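Endo-arabinase (Bacteroides thetaiotaomicron, PDB 5C0P) probably hydrolyses glycosidic bonds in L-arabinan as a family 43 glycoside hydrolase, and binds magnesium. Local coordinates at residues Cys152-Ile163 / Ser196-Pro207; Leu182-Gly192 / Met219-Thr227. All blocks are in the same frame, centred on the assembly; numbering follows the deposited sequence.

Contact 1. Residues Cys152-Ile163 / Ser196-Pro207; sequences CREWLETIDGEI and SSGVTGNVTDAP. With MG (magnesium ion), chain B.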
loop_
_atom_site.group_PDB
_atom_site.type_symbol
_atom_site.label_atom_id
_atom_site.label_comp_id
_atom_site.label_asym_id
_atom_site.label_seq_id
_atom_site.Cartn_x
_atom_site.Cartn_y
_atom_site.Cartn_z
ATOM N N CYS A 152 -2.678 4.255 -7.795
ATOM C CA CYS A 152 -2.167 3.970 -9.130
ATOM C C CYS A 152 -3.303 3.920 -10.121
ATOM O O CYS A 152 -4.393 3.433 -9.815
ATOM C CB CYS A 152 -1.509 2.596 -9.151
ATOM S SG CYS A 152 -0.129 2.445 -8.032
ATOM N N ARG A 153 -3.043 4.409 -11.325
ATOM C CA ARG A 153 -3.943 4.161 -12.427
ATOM C C ARG A 153 -3.248 3.097 -13.249
ATOM O O ARG A 153 -2.116 3.298 -13.711
ATOM C CB ARG A 153 -4.176 5.420 -13.250
ATOM C CG ARG A 153 -5.374 5.280 -14.136
ATOM C CD ARG A 153 -5.658 6.509 -14.955
ATOM N NE ARG A 153 -6.649 6.167 -15.963
ATOM C CZ ARG A 153 -7.043 6.985 -16.927
ATOM N NH1 ARG A 153 -6.521 8.200 -17.010
ATOM N NH2 ARG A 153 -7.951 6.587 -17.805
ATOM N N GLU A 154 -3.927 1.970 -13.415
ATOM C CA GLU A 154 -3.312 0.746 -13.927
ATOM C C GLU A 154 -2.714 0.851 -15.328
ATOM O O GLU A 154 -3.336 1.364 -16.257
ATOM C CB GLU A 154 -4.299 -0.423 -13.853
ATOM C CG GLU A 154 -3.606 -1.777 -13.792
ATOM C CD GLU A 154 -4.496 -2.894 -13.272
ATOM O OE1 GLU A 154 -5.675 -2.637 -12.940
ATOM O OE2 GLU A 154 -3.999 -4.036 -13.188
ATOM N N TRP A 155 -1.507 0.316 -15.462
ATOM C CA TRP A 155 -0.745 0.384 -16.705
ATOM C C TRP A 155 -1.416 -0.296 -17.892
ATOM O O TRP A 155 -1.149 0.059 -19.038
ATOM C CB TRP A 155 0.650 -0.194 -16.487
ATOM C CG TRP A 155 0.647 -1.680 -16.307
ATOM C CD1 TRP A 155 0.304 -2.376 -15.179
ATOM C CD2 TRP A 155 1.007 -2.653 -17.290
ATOM N NE1 TRP A 155 0.425 -3.729 -15.411
ATOM C CE2 TRP A 155 0.860 -3.921 -16.693
ATOM C CE3 TRP A 155 1.444 -2.573 -18.612
ATOM C CZ2 TRP A 155 1.132 -5.103 -17.385
ATOM C CZ3 TRP A 155 1.716 -3.750 -19.294
ATOM C CH2 TRP A 155 1.559 -4.996 -18.680
ATOM N N LEU A 156 -2.284 -1.269 -17.630
ATOM C CA LEU A 156 -3.009 -1.929 -18.706
ATOM C C LEU A 156 -3.910 -0.935 -19.439
ATOM O O LEU A 156 -4.245 -1.133 -20.607
ATOM C CB LEU A 156 -3.841 -3.088 -18.158
ATOM C CG LEU A 156 -2.994 -4.306 -17.789
ATOM C CD1 LEU A 156 -3.870 -5.447 -17.304
ATOM C CD2 LEU A 156 -2.163 -4.737 -18.980
ATOM N N GLU A 157 -4.285 0.127 -18.731
ATOM C CA GLU A 157 -5.109 1.203 -19.275
ATOM C C GLU A 157 -4.242 2.366 -19.780
ATOM O O GLU A 157 -4.499 2.935 -20.847
ATOM C CB GLU A 157 -6.063 1.686 -18.176
ATOM C CG GLU A 157 -6.948 2.868 -18.535
ATOM C CD GLU A 157 -8.156 2.985 -17.609
ATOM O OE1 GLU A 157 -8.115 3.803 -16.674
ATOM O OE2 GLU A 157 -9.147 2.265 -17.824
ATOM N N THR A 158 -3.201 2.699 -19.021
ATOM C CA THR A 158 -2.417 3.912 -19.278
ATOM C C THR A 158 -1.116 3.692 -20.045
ATOM O O THR A 158 -0.490 4.664 -20.480
ATOM C CB THR A 158 -2.067 4.636 -17.964
ATOM O OG1 THR A 158 -1.280 3.772 -17.132
ATOM C CG2 THR A 158 -3.332 5.014 -17.231
ATOM N N ILE A 159 -0.724 2.426 -20.201
ATOM C CA ILE A 159 0.550 2.019 -20.814
ATOM C C ILE A 159 1.755 2.351 -19.936
ATOM O O ILE A 159 2.402 1.450 -19.397
ATOM C CB ILE A 159 0.741 2.545 -22.259
ATOM C CG1 ILE A 159 -0.539 2.359 -23.074
ATOM C CG2 ILE A 159 1.903 1.828 -22.923
ATOM C CD1 ILE A 159 -1.038 0.923 -23.124
ATOM N N ASP A 160 2.062 3.639 -19.805
ATOM C CA ASP A 160 3.014 4.113 -18.811
ATOM C C ASP A 160 2.198 4.290 -17.527
ATOM O O ASP A 160 1.369 5.202 -17.434
ATOM C CB ASP A 160 3.624 5.450 -19.260
ATOM C CG ASP A 160 5.028 5.675 -18.722
ATOM O OD1 ASP A 160 5.508 4.853 -17.909
ATOM O OD2 ASP A 160 5.655 6.691 -19.120
ATOM N N GLY A 161 2.400 3.392 -16.564
ATOM C CA GLY A 161 1.638 3.392 -15.324
ATOM C C GLY A 161 1.748 4.737 -14.639
ATOM O O GLY A 161 2.778 5.401 -14.751
ATOM N N GLU A 162 0.687 5.136 -13.942
ATOM C CA GLU A 162 0.607 6.463 -13.351
ATOM C C GLU A 162 0.367 6.379 -11.846
ATOM O O GLU A 162 -0.290 5.464 -11.364
ATOM C CB GLU A 162 -0.526 7.246 -14.017
ATOM C CG GLU A 162 -0.256 7.543 -15.507
ATOM C CD GLU A 162 -1.444 8.137 -16.251
ATOM O OE1 GLU A 162 -2.536 8.289 -15.658
ATOM O OE2 GLU A 162 -1.278 8.453 -17.454
ATOM N N ILE A 163 0.907 7.342 -11.109
ATOM C CA ILE A 163 0.620 7.476 -9.687
ATOM C C ILE A 163 0.038 8.868 -9.428
ATOM O O ILE A 163 0.552 9.873 -9.944
ATOM C CB ILE A 163 1.881 7.214 -8.826
ATOM C CG1 ILE A 163 2.196 5.719 -8.852
ATOM C CG2 ILE A 163 1.666 7.686 -7.388
ATOM C CD1 ILE A 163 3.491 5.321 -8.152
ATOM N N SER A 196 2.074 -7.978 -20.928
ATOM C CA SER A 196 0.989 -8.809 -20.412
ATOM C C SER A 196 -0.334 -8.365 -21.007
ATOM O O SER A 196 -0.530 -7.176 -21.265
ATOM C CB SER A 196 0.916 -8.712 -18.889
ATOM O OG SER A 196 -0.081 -9.581 -18.377
ATOM N N SER A 197 -1.238 -9.321 -21.215
ATOM C CA SER A 197 -2.594 -9.034 -21.684
ATOM C C SER A 197 -2.600 -8.203 -22.964
ATOM O O SER A 197 -3.450 -7.330 -23.147
ATOM C CB SER A 197 -3.408 -8.334 -20.591
ATOM O OG SER A 197 -3.395 -9.085 -19.388
ATOM N N GLY A 198 -1.633 -8.477 -23.833
ATOM C CA GLY A 198 -1.541 -7.822 -25.124
ATOM C C GLY A 198 -0.888 -6.448 -25.114
ATOM O O GLY A 198 -0.893 -5.753 -26.129
ATOM N N VAL A 199 -0.319 -6.056 -23.977
ATOM C CA VAL A 199 0.217 -4.709 -23.810
ATOM C C VAL A 199 1.648 -4.722 -23.266
ATOM O O VAL A 199 1.969 -5.528 -22.391
ATOM C CB VAL A 199 -0.658 -3.904 -22.827
ATOM C CG1 VAL A 199 -0.164 -2.479 -22.702
ATOM C CG2 VAL A 199 -2.111 -3.927 -23.261
ATOM N N THR A 200 2.498 -3.827 -23.777
ATOM C CA THR A 200 3.837 -3.641 -23.232
ATOM C C THR A 200 3.928 -2.252 -22.617
ATOM O O THR A 200 3.737 -1.239 -23.299
ATOM C CB THR A 200 4.928 -3.802 -24.304
ATOM O OG1 THR A 200 4.879 -5.130 -24.840
ATOM C CG2 THR A 200 6.304 -3.563 -23.701
ATOM N N GLY A 201 4.203 -2.197 -21.319
ATOM C CA GLY A 201 4.206 -0.928 -20.616
ATOM C C GLY A 201 4.880 -1.043 -19.270
ATOM O O GLY A 201 5.514 -2.059 -18.975
ATOM N N ASN A 202 4.720 -0.009 -18.452
ATOM C CA ASN A 202 5.433 0.098 -17.182
ATOM C C ASN A 202 4.480 0.119 -16.000
ATOM O O ASN A 202 3.572 0.953 -15.935
ATOM C CB ASN A 202 6.284 1.369 -17.162
ATOM C CG ASN A 202 7.215 1.453 -18.347
ATOM O OD1 ASN A 202 7.985 0.529 -18.606
ATOM N ND2 ASN A 202 7.135 2.557 -19.094
ATOM N N VAL A 203 4.694 -0.800 -15.065
ATOM C CA VAL A 203 3.831 -0.959 -13.902
ATOM C C VAL A 203 4.045 0.151 -12.873
ATOM O O VAL A 203 5.184 0.565 -12.629
ATOM C CB VAL A 203 4.131 -2.312 -13.236
ATOM C CG1 VAL A 203 3.443 -2.441 -11.860
ATOM C CG2 VAL A 203 3.745 -3.457 -14.161
ATOM N N THR A 204 2.951 0.639 -12.283
ATOM C CA THR A 204 3.009 1.368 -11.015
ATOM C C THR A 204 2.229 0.593 -9.960
ATOM O O THR A 204 1.042 0.292 -10.152
ATOM C CB THR A 204 2.440 2.791 -11.088
ATOM O OG1 THR A 204 1.151 2.765 -11.709
ATOM C CG2 THR A 204 3.360 3.718 -11.868
ATOM N N ASP A 205 2.908 0.276 -8.859
ATOM C CA ASP A 205 2.308 -0.392 -7.705
ATOM C C ASP A 205 2.653 0.368 -6.427
ATOM O O ASP A 205 3.711 0.991 -6.320
ATOM C CB ASP A 205 2.873 -1.819 -7.533
ATOM C CG ASP A 205 2.209 -2.869 -8.425
ATOM O OD1 ASP A 205 1.164 -2.609 -9.057
ATOM O OD2 ASP A 205 2.734 -4.007 -8.455
ATOM N N ALA A 206 1.752 0.300 -5.452
ATOM C CA ALA A 206 2.108 0.489 -4.038
ATOM C C ALA A 206 2.664 1.834 -3.552
ATOM O O ALA A 206 3.545 1.846 -2.703
ATOM C CB ALA A 206 3.076 -0.629 -3.628
ATOM N N PRO A 207 2.140 2.968 -4.043
ATOM C CA PRO A 207 2.689 4.226 -3.519
ATOM C C PRO A 207 2.509 4.384 -2.004
ATOM O O PRO A 207 1.441 4.105 -1.457
ATOM C CB PRO A 207 1.867 5.292 -4.252
ATOM C CG PRO A 207 0.579 4.591 -4.609
ATOM C CD PRO A 207 0.980 3.187 -4.921
HETATM MG MG MG B . -0.425 6.735 -20.981
HETATM O O HOH W 1 0.065 0.334 -13.001
HETATM O O HOH W 2 0.337 7.166 -19.046
HETATM O O HOH W 3 1.521 6.503 -21.650
HETATM O O HOH W 4 -2.357 7.154 -20.287
HETATM O O HOH W 5 -1.196 6.126 -22.839
HETATM O O HOH W 6 -0.319 8.724 -21.490
#

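Contact 2. Residues Leu182-Gly192 / Met219-Thr227; sequences LFKASEAPWVG and MLWSSFRKT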
loop_
_atom_site.group_PDB
_atom_site.type_symbol
_atom_site.label_atom_id
_atom_site.label_comp_id
_atom_site.label_asym_id
_atom_site.label_seq_id
_atom_site.Cartn_x
_atom_site.Cartn_y
_atom_site.Cartn_z
ATOM N N LEU A 182 1.301 12.564 -10.240
ATOM C CA LEU A 182 2.619 12.772 -9.636
ATOM C C LEU A 182 3.757 12.445 -10.600
ATOM O O LEU A 182 4.691 13.234 -10.768
ATOM C CB LEU A 182 2.747 11.926 -8.368
ATOM C CG LEU A 182 1.696 12.236 -7.296
ATOM C CD1 LEU A 182 2.038 11.525 -6.004
ATOM C CD2 LEU A 182 1.570 13.725 -7.049
ATOM N N PHE A 183 3.668 11.276 -11.224
ATOM C CA PHE A 183 4.658 10.850 -12.212
ATOM C C PHE A 183 4.186 9.595 -12.902
ATOM O O PHE A 183 3.231 8.953 -12.449
ATOM C CB PHE A 183 6.048 10.621 -11.585
ATOM C CG PHE A 183 6.078 9.610 -10.468
ATOM C CD1 PHE A 183 6.196 8.247 -10.731
ATOM C CD2 PHE A 183 6.042 10.031 -9.150
ATOM C CE1 PHE A 183 6.249 7.325 -9.694
ATOM C CE2 PHE A 183 6.102 9.119 -8.108
ATOM C CZ PHE A 183 6.202 7.765 -8.380
ATOM N N LYS A 184 4.850 9.275 -14.006
ATOM C CA LYS A 184 4.658 8.013 -14.696
ATOM C C LYS A 184 5.863 7.131 -14.408
ATOM O O LYS A 184 6.961 7.632 -14.179
ATOM C CB LYS A 184 4.514 8.256 -16.193
ATOM C CG LYS A 184 3.363 9.188 -16.537
ATOM C CD LYS A 184 3.231 9.410 -18.032
ATOM C CE LYS A 184 1.924 10.137 -18.334
ATOM N NZ LYS A 184 1.754 10.396 -19.795
ATOM N N ALA A 185 5.659 5.819 -14.435
ATOM C CA ALA A 185 6.708 4.877 -14.047
ATOM C C ALA A 185 7.996 5.039 -14.859
ATOM O O ALA A 185 9.101 4.853 -14.327
ATOM C CB ALA A 185 6.202 3.442 -14.125
ATOM N N SER A 186 7.868 5.393 -16.135
ATOM C CA SER A 186 9.044 5.512 -17.004
ATOM C C SER A 186 10.017 6.619 -16.570
ATOM O O SER A 186 11.148 6.689 -17.064
ATOM C CB SER A 186 8.620 5.760 -18.450
ATOM O OG SER A 186 8.094 7.071 -18.574
ATOM N N GLU A 187 9.585 7.487 -15.658
ATOM C CA GLU A 187 10.455 8.555 -15.170
ATOM C C GLU A 187 11.594 8.019 -14.302
ATOM O O GLU A 187 12.611 8.694 -14.117
ATOM C CB GLU A 187 9.639 9.596 -14.411
ATOM C CG GLU A 187 8.620 10.262 -15.308
ATOM C CD GLU A 187 7.820 11.339 -14.620
ATOM O OE1 GLU A 187 8.398 12.124 -13.822
ATOM O OE2 GLU A 187 6.608 11.406 -14.903
ATOM N N ALA A 188 11.417 6.816 -13.761
ATOM C CA ALA A 188 12.480 6.183 -12.981
ATOM C C ALA A 188 13.396 5.429 -13.930
ATOM O O ALA A 188 12.934 4.583 -14.695
ATOM C CB ALA A 188 11.894 5.233 -11.956
ATOM N N PRO A 189 14.704 5.726 -13.886
ATOM C CA PRO A 189 15.632 5.134 -14.855
ATOM C C PRO A 189 15.775 3.621 -14.707
ATOM O O PRO A 189 16.199 2.959 -15.649
ATOM C CB PRO A 189 16.969 5.795 -14.522
ATOM C CG PRO A 189 16.653 6.949 -13.656
ATOM C CD PRO A 189 15.359 6.695 -12.991
ATOM N N TRP A 190 15.436 3.080 -13.542
ATOM C CA TRP A 190 15.637 1.651 -13.310
ATOM C C TRP A 190 14.502 0.818 -13.893
ATOM O O TRP A 190 14.629 -0.402 -14.026
ATOM C CB TRP A 190 15.788 1.351 -11.817
ATOM C CG TRP A 190 14.645 1.848 -10.972
ATOM C CD1 TRP A 190 14.572 3.043 -10.308
ATOM C CD2 TRP A 190 13.410 1.158 -10.692
ATOM N NE1 TRP A 190 13.374 3.138 -9.636
ATOM C CE2 TRP A 190 12.647 2.000 -9.851
ATOM C CE3 TRP A 190 12.888 -0.088 -11.053
ATOM C CZ2 TRP A 190 11.386 1.633 -9.374
ATOM C CZ3 TRP A 190 11.628 -0.451 -10.568
ATOM C CH2 TRP A 190 10.896 0.409 -9.744
ATOM N N VAL A 191 13.408 1.478 -14.256
ATOM C CA VAL A 191 12.200 0.776 -14.689
ATOM C C VAL A 191 12.328 0.194 -16.099
ATOM O O VAL A 191 12.809 0.859 -17.019
ATOM C CB VAL A 191 10.971 1.708 -14.615
ATOM C CG1 VAL A 191 9.773 1.094 -15.344
ATOM C CG2 VAL A 191 10.620 2.003 -13.170
ATOM N N GLY A 192 11.877 -1.048 -16.261
ATOM C CA GLY A 192 11.783 -1.654 -17.575
ATOM C C GLY A 192 10.355 -2.070 -17.859
ATOM O O GLY A 192 9.601 -2.391 -16.943
HETATM N N MSE A 219 8.814 8.880 -1.304
HETATM C CA MSE A 219 7.797 7.923 -1.724
HETATM C C MSE A 219 8.451 6.623 -2.113
HETATM O O MSE A 219 9.431 6.598 -2.860
HETATM C CB MSE A 219 6.936 8.416 -2.885
HETATM C CG MSE A 219 5.800 7.420 -3.209
HETATM SE SE MSE A 219 4.890 7.892 -4.797
HETATM C CE MSE A 219 3.901 9.379 -4.039
ATOM N N LEU A 220 7.923 5.537 -1.570
ATOM C CA LEU A 220 8.266 4.211 -2.058
ATOM C C LEU A 220 7.179 3.760 -3.019
ATOM O O LEU A 220 6.000 4.113 -2.868
ATOM C CB LEU A 220 8.372 3.218 -0.902
ATOM C CG LEU A 220 9.433 3.551 0.146
ATOM C CD1 LEU A 220 9.399 2.493 1.244
ATOM C CD2 LEU A 220 10.816 3.633 -0.477
ATOM N N TRP A 221 7.575 2.986 -4.019
ATOM C CA TRP A 221 6.624 2.399 -4.951
ATOM C C TRP A 221 7.305 1.250 -5.666
ATOM O O TRP A 221 8.522 1.097 -5.572
ATOM C CB TRP A 221 6.101 3.453 -5.940
ATOM C CG TRP A 221 7.143 4.061 -6.835
ATOM C CD1 TRP A 221 8.103 4.966 -6.490
ATOM C CD2 TRP A 221 7.296 3.825 -8.236
ATOM N NE1 TRP A 221 8.861 5.297 -7.596
ATOM C CE2 TRP A 221 8.380 4.608 -8.678
ATOM C CE3 TRP A 221 6.619 3.019 -9.156
ATOM C CZ2 TRP A 221 8.807 4.603 -10.014
ATOM C CZ3 TRP A 221 7.043 3.014 -10.478
ATOM C CH2 TRP A 221 8.122 3.805 -10.894
ATOM N N SER A 222 6.530 0.435 -6.375
ATOM C CA SER A 222 7.101 -0.736 -7.035
ATOM C C SER A 222 6.831 -0.820 -8.527
ATOM O O SER A 222 5.793 -0.369 -9.023
ATOM C CB SER A 222 6.618 -2.021 -6.366
ATOM O OG SER A 222 7.272 -2.210 -5.124
ATOM N N SER A 223 7.789 -1.428 -9.222
ATOM C CA SER A 223 7.695 -1.730 -10.641
ATOM C C SER A 223 8.690 -2.834 -10.951
ATOM O O SER A 223 9.254 -3.435 -10.042
ATOM C CB SER A 223 7.979 -0.478 -11.482
ATOM O OG SER A 223 7.519 -0.647 -12.808
ATOM N N PHE A 224 8.910 -3.104 -12.233
ATOM C CA PHE A 224 9.881 -4.116 -12.642
ATOM C C PHE A 224 11.147 -3.462 -13.176
ATOM O O PHE A 224 11.079 -2.425 -13.831
ATOM C CB PHE A 224 9.252 -5.064 -13.669
ATOM C CG PHE A 224 8.160 -5.905 -13.092
ATOM C CD1 PHE A 224 6.854 -5.433 -13.035
ATOM C CD2 PHE A 224 8.452 -7.144 -12.538
ATOM C CE1 PHE A 224 5.848 -6.206 -12.466
ATOM C CE2 PHE A 224 7.452 -7.922 -11.974
ATOM C CZ PHE A 224 6.150 -7.449 -11.937
ATOM N N ARG A 225 12.296 -4.074 -12.886
ATOM C CA ARG A 225 13.603 -3.529 -13.263
ATOM C C ARG A 225 13.963 -3.867 -14.694
ATOM O O ARG A 225 13.740 -4.993 -15.142
ATOM C CB ARG A 225 14.706 -4.117 -12.378
ATOM C CG ARG A 225 14.519 -3.880 -10.912
ATOM C CD ARG A 225 15.853 -3.864 -10.186
ATOM N NE ARG A 225 16.622 -5.107 -10.276
ATOM C CZ ARG A 225 17.676 -5.353 -9.505
ATOM N NH1 ARG A 225 18.044 -4.448 -8.608
ATOM N NH2 ARG A 225 18.350 -6.490 -9.612
ATOM N N LYS A 226 14.576 -2.914 -15.390
ATOM C CA LYS A 226 15.003 -3.137 -16.767
ATOM C C LYS A 226 16.193 -4.085 -16.890
ATOM O O LYS A 226 16.326 -4.785 -17.896
ATOM C CB LYS A 226 15.294 -1.814 -17.483
ATOM C CG LYS A 226 16.531 -1.083 -17.004
ATOM C CD LYS A 226 16.642 0.277 -17.676
ATOM C CE LYS A 226 17.950 0.956 -17.312
ATOM N NZ LYS A 226 17.966 2.380 -17.745
ATOM N N THR A 227 17.042 -4.134 -15.865
ATOM C CA THR A 227 18.256 -4.957 -15.946
ATOM C C THR A 227 17.959 -6.459 -15.970
ATOM O O THR A 227 18.549 -7.196 -16.756
ATOM C CB THR A 227 19.220 -4.689 -14.766
ATOM O OG1 THR A 227 18.522 -4.875 -13.532
ATOM C CG2 THR A 227 19.785 -3.282 -14.816
HETATM O O HOH W 7 17.096 -1.791 -13.588
HETATM O O HOH W 8 7.403 -2.038 -15.272
#

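Contact 1. Residues Cys152-Ile163 / Ser196-Pro207
Trp155 lays its indole against Val203, Gly201 and the turn at Ser196-Val199. Its CG sits between the backbone N and the carbonyl carbon (chi1 71°), which turns the ring toward 196-207. Val203 CG2 lies over one face, 3.7 Å from the centroid of the five-membered ring of Trp155, a CH-pi contact. Leu156 CD2 lies over the opposite face, toward its rim. An alanine in place of Trp155 is likely to leave Val203 CG2 without its aromatic face and open a gap beside Gly201.

Asp160 and Asn202 form a single beta bridge: Asn202 N bonds Ile159 O at 2.9 Å, and Gly161 N bonds Asn202 O at 2.8 Å. Asn202 ND2 donates to Asp160 OD1 (3.1 Å) from above the carboxylate plane. Asn202 OD1 is bonded by Ser193 OG, and Asp160 OD2 pairs with Ser186 OG. Thr204 OG1 gives a bond to Glu162 O from above the carbonyl plane. Thr158 O and five waters bind a magnesium ion. Apolar packing and hydrogen bonds thus fix the 152-163 hairpin against the start of strand 205-211. There Asp205 lies near Asp136, predicted to tune the catalytic acid, and Ala206 near His261, a magnesium ligand.

Contact 2. Residues Leu182-Gly192 / Met219-Thr227
Trp221 is packed between Phe183 and Trp190, one on each face of its indole. The contact joins the end of strand 178-184 and the following loop to strand 217-224 of the next propeller blade. All three aromatic side chains place CG between the backbone N and the carbonyl carbon; for Trp221 (chi1 63°) this turns the indole toward 182-192. Phe183 directs its edge at the Trp221 face, with CE1 over the ring centre, 3.6 Å from Trp221 CE2, and the planes at 55°. Trp190 CZ2 lies over the other face toward its rim, 4.0 Å from Trp221 CZ2, the rings oblique at 42°. Trp221 NE1 is hydrogen-bonded to Gln249 OE1. Selenomethionine Met219 is extended to its selenium, then bends at its last torsion. Its SE meets the Phe183 edge, 3.7 Å from Phe183 CE2, a Met-aromatic contact.

At the other end the backbones bridge once, at Val191 and Arg225. Gly192 N bonds Phe224 O nearly straight at 2.9 Å, and Lys226 N bonds Trp190 O. The extended Lys226 side chain brings NZ to Pro189 O at 2.8 Å. The join therefore combines dispersion in the aromatic cluster with backbone and lysine hydrogen bonds at the more exposed end.

The centres of contacts 1 and 2 lie about 11 Å apart, on the same side of the chain's centre. Their segments alternate along the chain: 152-163, 182-192, 196-207, 219-227. Both contacts join the same two antiparallel sheets. Strands 162-168 and 178-184 are neighbours in one, strands 205-211 and 217-224 in the other. These are successive blades of the five-bladed beta-propeller known for family 43. The contacts also touch directly, notably through a probable hydrogen bond between Val203 O and Ser223 OG. Together they hold the two blades side by side where Asp205, Ala206 and Ser222 approach the site with magnesium-binding His261 and Asp136, predicted to be important for catalysis.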